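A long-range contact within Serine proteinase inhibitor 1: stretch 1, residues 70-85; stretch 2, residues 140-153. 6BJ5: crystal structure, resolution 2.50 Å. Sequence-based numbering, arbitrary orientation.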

# COMPACT_ATOMS: atom_id res chain seq x y z
N ASP A 70 -3.60 -9.11 14.90
CA ASP A 70 -2.24 -9.07 15.44
C ASP A 70 -1.24 -8.64 14.38
O ASP A 70 -0.29 -7.90 14.66
CB ASP A 70 -1.78 -10.44 15.97
CG ASP A 70 -2.78 -11.11 16.89
OD1 ASP A 70 -3.08 -10.52 17.95
OD2 ASP A 70 -3.21 -12.25 16.61
N ALA A 71 -1.47 -9.08 13.13
CA ALA A 71 -0.52 -8.86 12.06
C ALA A 71 -0.55 -7.43 11.53
O ALA A 71 0.50 -6.88 11.17
CB ALA A 71 -0.81 -9.86 10.94
N PHE A 72 -1.73 -6.80 11.50
CA PHE A 72 -1.88 -5.43 11.03
C PHE A 72 -3.24 -4.89 11.44
O PHE A 72 -4.23 -5.62 11.43
CB PHE A 72 -1.72 -5.35 9.51
CG PHE A 72 -2.75 -6.12 8.75
CD1 PHE A 72 -3.86 -5.47 8.21
CD2 PHE A 72 -2.61 -7.49 8.55
CE1 PHE A 72 -4.82 -6.17 7.49
CE2 PHE A 72 -3.56 -8.21 7.84
CZ PHE A 72 -4.67 -7.55 7.30
N LEU A 73 -3.27 -3.62 11.82
CA LEU A 73 -4.53 -2.95 12.10
C LEU A 73 -5.04 -2.30 10.82
O LEU A 73 -4.28 -1.65 10.10
CB LEU A 73 -4.36 -1.93 13.22
CG LEU A 73 -3.95 -2.62 14.52
CD1 LEU A 73 -3.82 -1.63 15.68
CD2 LEU A 73 -4.91 -3.77 14.87
N ALA A 74 -6.32 -2.51 10.54
CA ALA A 74 -6.97 -2.00 9.35
C ALA A 74 -8.25 -1.30 9.79
O ALA A 74 -8.89 -1.72 10.75
CB ALA A 74 -7.30 -3.12 8.36
N LEU A 75 -8.62 -0.24 9.08
CA LEU A 75 -9.77 0.56 9.50
C LEU A 75 -10.52 1.07 8.28
O LEU A 75 -9.91 1.40 7.25
CB LEU A 75 -9.34 1.71 10.41
CG LEU A 75 -10.38 2.75 10.85
CD1 LEU A 75 -9.97 3.36 12.16
CD2 LEU A 75 -10.50 3.88 9.82
N ARG A 76 -11.85 1.15 8.40
CA ARG A 76 -12.70 1.57 7.29
C ARG A 76 -13.84 2.43 7.82
O ARG A 76 -14.64 1.98 8.65
CB ARG A 76 -13.25 0.37 6.53
CG ARG A 76 -12.18 -0.39 5.81
CD ARG A 76 -12.46 -1.88 5.89
NE ARG A 76 -12.32 -2.44 4.57
CZ ARG A 76 -12.81 -3.60 4.19
NH1 ARG A 76 -12.64 -4.00 2.94
NH2 ARG A 76 -13.48 -4.33 5.06
N GLU A 77 -13.92 3.66 7.31
CA GLU A 77 -14.91 4.64 7.72
C GLU A 77 -15.42 5.32 6.45
O GLU A 77 -14.70 5.41 5.45
CB GLU A 77 -14.34 5.71 8.68
CG GLU A 77 -13.69 5.18 9.94
CD GLU A 77 -14.62 4.38 10.83
OE1 GLU A 77 -15.77 4.80 11.07
OE2 GLU A 77 -14.21 3.30 11.28
N LEU A 78 -16.67 5.76 6.51
CA LEU A 78 -17.29 6.53 5.44
C LEU A 78 -17.89 7.80 6.05
O LEU A 78 -18.63 7.73 7.04
CB LEU A 78 -18.36 5.70 4.71
CG LEU A 78 -19.19 6.41 3.64
CD1 LEU A 78 -18.32 6.95 2.50
CD2 LEU A 78 -20.29 5.50 3.10
N PHE A 79 -17.57 8.95 5.47
CA PHE A 79 -18.05 10.23 5.96
C PHE A 79 -18.94 10.82 4.87
O PHE A 79 -18.44 11.27 3.83
CB PHE A 79 -16.88 11.16 6.27
CG PHE A 79 -15.96 10.62 7.31
CD1 PHE A 79 -16.20 10.85 8.65
CD2 PHE A 79 -14.88 9.83 6.93
CE1 PHE A 79 -15.36 10.31 9.60
CE2 PHE A 79 -14.04 9.29 7.88
CZ PHE A 79 -14.28 9.53 9.22
N VAL A 80 -20.24 10.81 5.09
CA VAL A 80 -21.17 11.35 4.11
C VAL A 80 -21.73 12.65 4.66
O VAL A 80 -22.08 12.74 5.84
CB VAL A 80 -22.29 10.37 3.78
CG1 VAL A 80 -23.23 10.99 2.75
CG2 VAL A 80 -21.68 9.11 3.24
N ASP A 81 -21.82 13.65 3.78
CA ASP A 81 -22.34 14.94 4.19
C ASP A 81 -23.77 14.81 4.68
O ASP A 81 -24.53 13.97 4.19
CB ASP A 81 -22.25 15.93 3.04
CG ASP A 81 -22.57 17.33 3.50
OD1 ASP A 81 -21.69 17.99 4.09
OD2 ASP A 81 -23.73 17.76 3.31
N ALA A 82 -24.12 15.60 5.71
CA ALA A 82 -25.45 15.51 6.31
C ALA A 82 -26.58 15.95 5.39
O ALA A 82 -27.73 15.63 5.68
CB ALA A 82 -25.52 16.35 7.59
N SER A 83 -26.29 16.65 4.30
CA SER A 83 -27.34 16.95 3.32
C SER A 83 -27.77 15.71 2.54
O SER A 83 -28.90 15.66 2.04
CB SER A 83 -26.90 18.04 2.34
OG SER A 83 -25.56 17.90 1.92
N VAL A 84 -26.90 14.71 2.39
CA VAL A 84 -27.08 13.62 1.44
C VAL A 84 -28.05 12.56 1.98
O VAL A 84 -27.75 11.86 2.96
CB VAL A 84 -25.74 12.95 1.11
CG1 VAL A 84 -25.95 11.82 0.11
CG2 VAL A 84 -24.72 13.96 0.64
N PRO A 85 -29.19 12.34 1.33
CA PRO A 85 -30.06 11.24 1.74
C PRO A 85 -29.41 9.90 1.42
O PRO A 85 -28.89 9.69 0.32
CB PRO A 85 -31.33 11.46 0.92
CG PRO A 85 -30.86 12.21 -0.28
CD PRO A 85 -29.74 13.09 0.19
N THR A 140 -17.08 18.38 -1.61
CA THR A 140 -16.91 16.98 -1.33
C THR A 140 -18.13 16.48 -0.56
O THR A 140 -18.54 17.09 0.41
CB THR A 140 -15.59 16.77 -0.58
OG1 THR A 140 -14.47 16.83 -1.50
CG2 THR A 140 -15.63 15.54 0.34
N LYS A 141 -18.88 15.50 -1.12
CA LYS A 141 -20.05 14.98 -0.40
C LYS A 141 -19.84 13.63 0.25
O LYS A 141 -20.67 13.27 1.09
CB LYS A 141 -21.34 14.89 -1.27
CG LYS A 141 -21.80 16.15 -2.05
CD LYS A 141 -21.94 17.33 -1.03
CE LYS A 141 -20.73 18.34 -1.19
NZ LYS A 141 -20.29 19.23 -0.02
N MET A 142 -18.73 12.94 0.03
CA MET A 142 -18.48 11.68 0.71
C MET A 142 -16.97 11.51 0.90
O MET A 142 -16.19 12.00 0.08
CB MET A 142 -19.03 10.52 -0.11
CG MET A 142 -18.02 10.03 -1.17
SD MET A 142 -18.77 8.85 -2.27
CE MET A 142 -19.80 8.03 -1.07
N LEU A 143 -16.54 10.88 1.99
CA LEU A 143 -15.13 10.51 2.11
C LEU A 143 -15.09 9.05 2.52
O LEU A 143 -15.67 8.68 3.55
CB LEU A 143 -14.40 11.41 3.12
CG LEU A 143 -12.94 10.98 3.23
CD1 LEU A 143 -12.20 11.50 1.98
CD2 LEU A 143 -12.33 11.52 4.50
N LEU A 144 -14.50 8.21 1.69
CA LEU A 144 -14.33 6.81 2.01
C LEU A 144 -12.87 6.64 2.40
O LEU A 144 -11.98 6.96 1.60
CB LEU A 144 -14.66 5.91 0.83
CG LEU A 144 -14.95 4.46 1.18
CD1 LEU A 144 -15.79 3.82 0.09
CD2 LEU A 144 -13.69 3.64 1.45
N LEU A 145 -12.62 6.16 3.61
CA LEU A 145 -11.26 6.16 4.12
C LEU A 145 -10.88 4.77 4.59
O LEU A 145 -11.61 4.14 5.38
CB LEU A 145 -11.12 7.20 5.23
CG LEU A 145 -9.76 7.16 5.92
CD1 LEU A 145 -8.72 7.77 5.02
CD2 LEU A 145 -9.81 7.88 7.25
N SER A 146 -9.73 4.29 4.09
CA SER A 146 -9.13 3.00 4.43
C SER A 146 -7.74 3.22 5.02
O SER A 146 -6.85 3.78 4.36
CB SER A 146 -9.04 2.09 3.19
OG SER A 146 -8.50 0.81 3.50
N SER A 147 -7.53 2.75 6.25
CA SER A 147 -6.27 2.92 6.96
C SER A 147 -5.65 1.56 7.23
O SER A 147 -6.34 0.65 7.69
CB SER A 147 -6.51 3.63 8.29
OG SER A 147 -6.93 4.95 8.05
N VAL A 148 -4.34 1.43 6.97
CA VAL A 148 -3.61 0.19 7.22
C VAL A 148 -2.39 0.54 8.05
O VAL A 148 -1.67 1.50 7.73
CB VAL A 148 -3.18 -0.52 5.92
CG1 VAL A 148 -2.53 -1.83 6.27
CG2 VAL A 148 -4.37 -0.78 5.01
N ARG A 149 -2.15 -0.23 9.12
CA ARG A 149 -0.99 0.01 9.97
C ARG A 149 -0.30 -1.30 10.31
O ARG A 149 -0.96 -2.32 10.57
CB ARG A 149 -1.37 0.68 11.28
CG ARG A 149 -2.06 2.02 11.12
CD ARG A 149 -1.10 3.16 10.87
NE ARG A 149 -1.82 4.44 11.00
CZ ARG A 149 -2.69 4.92 10.13
NH1 ARG A 149 -2.99 4.25 9.01
NH2 ARG A 149 -3.28 6.09 10.37
N MET A 150 1.03 -1.28 10.30
CA MET A 150 1.79 -2.43 10.73
C MET A 150 3.06 -1.93 11.40
O MET A 150 3.76 -1.08 10.84
CB MET A 150 2.15 -3.35 9.57
CG MET A 150 2.85 -4.59 10.03
SD MET A 150 3.43 -5.43 8.57
CE MET A 150 4.19 -4.01 7.77
N LYS A 151 3.34 -2.45 12.60
CA LYS A 151 4.61 -2.20 13.26
C LYS A 151 5.04 -3.50 13.92
O LYS A 151 4.39 -3.96 14.86
CB LYS A 151 4.47 -1.06 14.27
CG LYS A 151 5.77 -0.61 14.89
CD LYS A 151 5.56 0.60 15.77
CE LYS A 151 6.88 1.09 16.33
NZ LYS A 151 7.55 0.04 17.16
N THR A 152 6.15 -4.09 13.44
CA THR A 152 6.58 -5.43 13.83
C THR A 152 8.10 -5.56 13.74
O THR A 152 8.71 -5.08 12.78
CB THR A 152 5.93 -6.51 12.95
OG1 THR A 152 4.53 -6.24 12.77
CG2 THR A 152 6.11 -7.90 13.58
N SER A 153 8.69 -6.29 14.68
CA SER A 153 10.12 -6.55 14.63
C SER A 153 10.42 -7.67 13.65
O SER A 153 9.53 -8.41 13.22
CB SER A 153 10.66 -6.96 16.00
OG SER A 153 10.25 -6.03 16.99

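Two strands, 73-81 and 142-153, run side by side in opposite directions, their axes at 176° and 4.5 Å apart at closest approach. The ladder is unbroken: Leu73, Leu75, Glu77 and Phe79 each exchange a pair of backbone hydrogen bonds with Arg149, Ser147, Leu145 and Leu143 in turn. Leu75 N reaches Ser147 O at 2.8 Å, and Ser147 N returns to Leu75 O at 2.9 Å. A single bond, Asp81 N to Lys141 O at 3.0 Å, closes the end. Between these rungs the alpha carbons draw in, and most of their hydrogens point at carbonyls across the gap, as from Met142 CA to Phe79 O at 3.1 Å.

Alternation sorts the side chains onto two faces. On one, Leu78 is the bump: its tip turns back toward the partner strand, so that Leu78 CD1 lies 4.0 Å from Met142 CE and 4.2 Å from Leu144 CB, lying against both residues. Val80 adds a looser touch, CG2 to Met142 CB at 4.5 Å. Further along, the same face thins to Ala74 opposite Val148. Phe72 sets out toward the partner strand and its end then leads away, though CD1 still passes 4.3 Å from Val148 CG1, obliquely.

The other face carries Phe79, whose ring presents its edge to the partner strand. Phe79 CD2 meets Leu143 CD2 at 3.9 Å, while Phe79 CE2 stands 4.5 Å from Leu145 CB, so one flat side chain spans two leucines. Leu75 faces a small partner, with CB 4.0 Å from Ser147 CB. The ends of Glu77 and Arg149 lead away, though Arg149 CB still lies 4.4 Å from Leu73 CB.

Past the ladder, a type I turn from Asp81 to Val84 folds Val84 back, setting CG2 4.0 Å from Lys141 CB. Asp81 OD2 accepts a bond from Ser83 N at 3.0 Å, bracing the turn. The rule: backbone bonds set the register, and each face then packs its own side chains.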